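Local coordinates for nitronate monooxygenase family protein (Pseudomonas aeruginosa, PDB 4QIT) that uses FMN and molecular oxygen to oxidise alkyl nitronates, with the toxin propionate 3-nitronate as the best and presumed physiological substrate, at residues G266-R271 with A328-G333. The protein carries 1 engineered substitution. Numbering follows the deposited sequence.
Sequences GPRAAR and AAQWAG. With FMN (flavin mononucleotide), chain C; NIE (nitroethane), chain D.
R268 meets Q330 end-on: both terminal nitrogens of the guanidinium converge on a single amide oxygen, with NH1 and NH2 each 3.0 Å from Q330 OE1. The NH2 bond runs nearly straight on from the carbonyl, whereas NH1 comes in at a C=O...donor angle of 135°. Because one acceptor is shared, both bonds are bent; OE1 also sits tilted from the guanidinium plane. Arginine suits the place through its length and paired donors, and a bend at chi3 (57°) turns its end across the extended glutamine. The tight side is that of Q330, buried against Y260 and A263 of helix 258-265, its amide serving both as acceptor and as donor. On the looser side, by the partly exposed R268, a water takes a bond from Q330 NE2 at 2.9 Å and a weak one from R268 NH1. In this TIM-barrel flavoenzyme the contact ties the 3-10 turn after helix 258-265 to a loop of the active site, whose next residue, W331, reaches the ligands. W331 CB lies 3.3 Å from FMN C7M, and nitroethane O5 lies over one face of the indole. Two residues further on, G333 CA passes 3.7 Å from FMN O2P, the lack of a side chain leaving room for that phosphate oxygen. The exposed R271 leaves the backbone away from this loop, and its NH2 forms a salt bridge with E166 of the second subunit.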
ATOM      1  N   GLY A 266      17.943   7.804  11.387  1.00 15.42           N
ATOM      2  CA  GLY A 266      18.368   6.623  12.122  1.00 15.71           C
ATOM      3  C   GLY A 266      17.514   5.394  11.899  1.00 16.09           C
ATOM      4  O   GLY A 266      16.753   5.326  10.926  1.00 15.64           O
ATOM      5  N   PRO A 267      17.625   4.412  12.805  1.00 13.92           N
ATOM      6  CA  PRO A 267      16.973   3.114  12.597  1.00 15.80           C
ATOM      7  C   PRO A 267      15.443   3.161  12.641  1.00 13.93           C
ATOM      8  O   PRO A 267      14.797   2.257  12.125  1.00 16.30           O
ATOM      9  CB  PRO A 267      17.525   2.248  13.736  1.00 20.41           C
ATOM     10  CG  PRO A 267      17.992   3.222  14.777  1.00 20.29           C
ATOM     11  CD  PRO A 267      18.426   4.454  14.044  1.00 16.98           C
ATOM     12  N   ARG A 268      14.861   4.183  13.260  1.00 13.30           N
ATOM     13  CA  ARG A 268      13.399   4.266  13.280  1.00 11.98           C
ATOM     14  C   ARG A 268      12.808   4.413  11.876  1.00 14.29           C
ATOM     15  O   ARG A 268      11.650   4.063  11.653  1.00 13.18           O
ATOM     16  CB  ARG A 268      12.921   5.398  14.187  1.00 11.94           C
ATOM     17  CG  ARG A 268      13.232   5.166  15.662  1.00 12.54           C
ATOM     18  CD  ARG A 268      12.875   6.387  16.504  1.00 14.76           C
ATOM     19  NE  ARG A 268      11.463   6.734  16.340  1.00 14.15           N
ATOM     20  CZ  ARG A 268      10.967   7.958  16.471  1.00 12.23           C
ATOM     21  NH1 ARG A 268      11.762   8.965  16.797  1.00 13.56           N
ATOM     22  NH2 ARG A 268       9.667   8.164  16.284  1.00 11.43           N
ATOM     23  N   ALA A 269      13.612   4.888  10.927  1.00 13.53           N
ATOM     24  CA  ALA A 269      13.144   5.056   9.546  1.00 14.43           C
ATOM     25  C   ALA A 269      12.788   3.730   8.876  1.00 15.49           C
ATOM     26  O   ALA A 269      12.156   3.706   7.812  1.00 15.69           O
ATOM     27  CB  ALA A 269      14.178   5.826   8.710  1.00 14.51           C
ATOM     28  N   ALA A 270      13.179   2.625   9.503  1.00 13.86           N
ATOM     29  CA  ALA A 270      12.871   1.305   8.968  1.00 15.92           C
ATOM     30  C   ALA A 270      11.387   0.965   9.039  1.00 14.38           C
ATOM     31  O   ALA A 270      10.937   0.031   8.381  1.00 17.84           O
ATOM     32  CB  ALA A 270      13.688   0.235   9.677  1.00 18.53           C
ATOM     33  N   ARG A 271      10.614   1.684   9.848  1.00 11.12           N
ATOM     34  CA  ARG A 271       9.199   1.329   9.950  1.00 13.82           C
ATOM     35  C   ARG A 271       8.304   2.544  10.209  1.00 13.13           C
ATOM     36  O   ARG A 271       8.540   3.341  11.127  1.00 14.57           O
ATOM     37  CB  ARG A 271       9.009   0.227  11.008  1.00 16.86           C
ATOM     38  CG  ARG A 271       7.588  -0.334  11.193  1.00 22.45           C
ATOM     39  CD  ARG A 271       7.141  -1.361  10.134  1.00 20.31           C
ATOM     40  NE  ARG A 271       8.090  -2.440   9.832  1.00 23.83           N
ATOM     41  CZ  ARG A 271       7.921  -3.730  10.120  1.00 28.00           C
ATOM     42  NH1 ARG A 271       6.833  -4.149  10.754  1.00 33.98           N
ATOM     43  NH2 ARG A 271       8.851  -4.611   9.758  1.00 19.37           N
ATOM     44  N   ALA A 328       6.223  13.492  19.518  1.00 10.95           N
ATOM     45  CA  ALA A 328       6.330  14.350  18.336  1.00 10.80           C
ATOM     46  C   ALA A 328       5.604  13.809  17.108  1.00 10.33           C
ATOM     47  O   ALA A 328       5.393  12.594  16.958  1.00 11.79           O
ATOM     48  CB  ALA A 328       7.795  14.599  18.000  1.00 12.22           C
ATOM     49  N   ALA A 329       5.222  14.726  16.223  1.00 11.06           N
ATOM     50  CA  ALA A 329       4.669  14.340  14.932  1.00 12.94           C
ATOM     51  C   ALA A 329       5.821  14.263  13.937  1.00 12.03           C
ATOM     52  O   ALA A 329       6.285  15.283  13.410  1.00 14.78           O
ATOM     53  CB  ALA A 329       3.620  15.346  14.468  1.00 14.35           C
ATOM     54  N   GLN A 330       6.301  13.047  13.700  1.00  8.72           N
ATOM     55  CA  GLN A 330       7.433  12.838  12.809  1.00  8.91           C
ATOM     56  C   GLN A 330       6.944  12.071  11.599  1.00  9.76           C
ATOM     57  O   GLN A 330       7.158  10.866  11.463  1.00  9.81           O
ATOM     58  CB  GLN A 330       8.568  12.124  13.561  1.00  8.03           C
ATOM     59  CG  GLN A 330       9.144  13.030  14.673  1.00 10.08           C
ATOM     60  CD  GLN A 330       9.999  12.300  15.689  1.00 11.26           C
ATOM     61  OE1 GLN A 330       9.923  11.083  15.834  1.00 12.13           O
ATOM     62  NE2 GLN A 330      10.815  13.059  16.420  1.00 10.27           N
ATOM     63  N   TRP A 331       6.245  12.786  10.725  1.00  8.52           N
ATOM     64  CA  TRP A 331       5.629  12.155   9.567  1.00  9.71           C
ATOM     65  C   TRP A 331       6.676  11.658   8.559  1.00  9.57           C
ATOM     66  O   TRP A 331       7.708  12.287   8.340  1.00  8.99           O
ATOM     67  CB  TRP A 331       4.669  13.124   8.889  1.00 10.77           C
ATOM     68  CG  TRP A 331       3.664  13.778   9.809  1.00 12.79           C
ATOM     69  CD1 TRP A 331       3.501  15.118  10.017  1.00 22.79           C
ATOM     70  CD2 TRP A 331       2.699  13.118  10.639  1.00 12.95           C
ATOM     71  NE1 TRP A 331       2.481  15.332  10.922  1.00 20.72           N
ATOM     72  CE2 TRP A 331       1.979  14.132  11.314  1.00 19.68           C
ATOM     73  CE3 TRP A 331       2.380  11.784  10.876  1.00 16.21           C
ATOM     74  CZ2 TRP A 331       0.946  13.828  12.210  1.00 16.80           C
ATOM     75  CZ3 TRP A 331       1.357  11.492  11.777  1.00 17.89           C
ATOM     76  CH2 TRP A 331       0.653  12.511  12.422  1.00 17.98           C
ATOM     77  N   ALA A 332       6.391  10.517   7.939  1.00  9.21           N
ATOM     78  CA  ALA A 332       7.296   9.909   6.980  1.00  8.90           C
ATOM     79  C   ALA A 332       6.549   8.858   6.175  1.00  8.03           C
ATOM     80  O   ALA A 332       5.705   8.149   6.719  1.00  8.69           O
ATOM     81  CB  ALA A 332       8.494   9.279   7.699  1.00  9.40           C
ATOM     82  N   GLY A 333       6.870   8.775   4.883  1.00  7.40           N
ATOM     83  CA  GLY A 333       6.304   7.778   3.987  1.00  7.36           C
ATOM     84  C   GLY A 333       7.059   6.460   4.037  1.00  7.17           C
ATOM     85  O   GLY A 333       8.098   6.340   4.708  1.00  7.58           O
TER
HETATM   86  N1  FMN C 401      -0.328  17.021   2.410  1.00 26.23           N
HETATM   87  C2  FMN C 401      -1.170  18.124   2.461  1.00 22.75           C
HETATM   88  O2  FMN C 401      -2.075  18.219   1.641  1.00 31.43           O
HETATM   89  N3  FMN C 401      -0.993  19.124   3.390  1.00 21.59           N
HETATM   90  C4  FMN C 401       0.029  19.002   4.308  1.00 21.28           C
HETATM   91  O4  FMN C 401       0.218  19.860   5.165  1.00 20.96           O
HETATM   92  C4A FMN C 401       0.863  17.899   4.268  1.00 27.42           C
HETATM   93  N5  FMN C 401       1.865  17.810   5.198  1.00 27.68           N
HETATM   94  C5A FMN C 401       2.732  16.744   5.186  1.00 23.83           C
HETATM   95  C6  FMN C 401       3.741  16.704   6.138  1.00 22.71           C
HETATM   96  C7  FMN C 401       4.645  15.662   6.160  1.00 21.93           C
HETATM   97  C7M FMN C 401       5.722  15.703   7.207  1.00 23.97           C
HETATM   98  C8  FMN C 401       4.527  14.627   5.233  1.00 21.00           C
HETATM   99  C8M FMN C 401       5.492  13.476   5.259  1.00 22.62           C
HETATM  100  C9  FMN C 401       3.504  14.668   4.278  1.00 23.22           C
HETATM  101  C9A FMN C 401       2.597  15.734   4.244  1.00 24.50           C
HETATM  102  N10 FMN C 401       1.571  15.809   3.300  1.00 25.57           N
HETATM  103  C10 FMN C 401       0.699  16.895   3.322  1.00 24.26           C
HETATM  104  C1' FMN C 401       1.385  14.708   2.288  1.00 23.08           C
HETATM  105  C2' FMN C 401       2.086  14.981   0.968  1.00 23.73           C
HETATM  106  O2' FMN C 401       1.355  15.935   0.241  1.00 23.23           O
HETATM  107  C3' FMN C 401       2.172  13.718   0.122  1.00 20.65           C
HETATM  108  O3' FMN C 401       0.942  13.026   0.075  1.00 19.08           O
HETATM  109  C4' FMN C 401       3.191  12.804   0.764  1.00 18.01           C
HETATM  110  O4' FMN C 401       4.245  13.578   1.307  1.00 20.42           O
HETATM  111  C5' FMN C 401       3.762  11.888  -0.305  1.00 17.85           C
HETATM  112  O5' FMN C 401       4.364  10.850   0.406  1.00 10.56           O
HETATM  113  P   FMN C 401       5.944  10.757   0.569  1.00  7.93           P
HETATM  114  O1P FMN C 401       6.610  11.533  -0.536  1.00 10.49           O
HETATM  115  O2P FMN C 401       6.289   9.300   0.570  1.00  8.78           O
HETATM  116  O3P FMN C 401       6.234  11.400   1.885  1.00 10.36           O
HETATM  117  N3  NIE D 402       0.291  16.131   7.780  1.00 29.80           N
HETATM  118  C1  NIE D 402      -1.839  17.128   7.460  1.00 26.38           C
HETATM  119  C2  NIE D 402      -0.445  17.323   8.014  1.00 26.71           C
HETATM  120  O4  NIE D 402       0.233  15.603   6.672  1.00 26.09           O
HETATM  121  O5  NIE D 402       0.700  15.394   8.853  1.00 33.58           O
HETATM  122  O   HOH W   1      12.395  11.695  18.439  1.00 13.76           O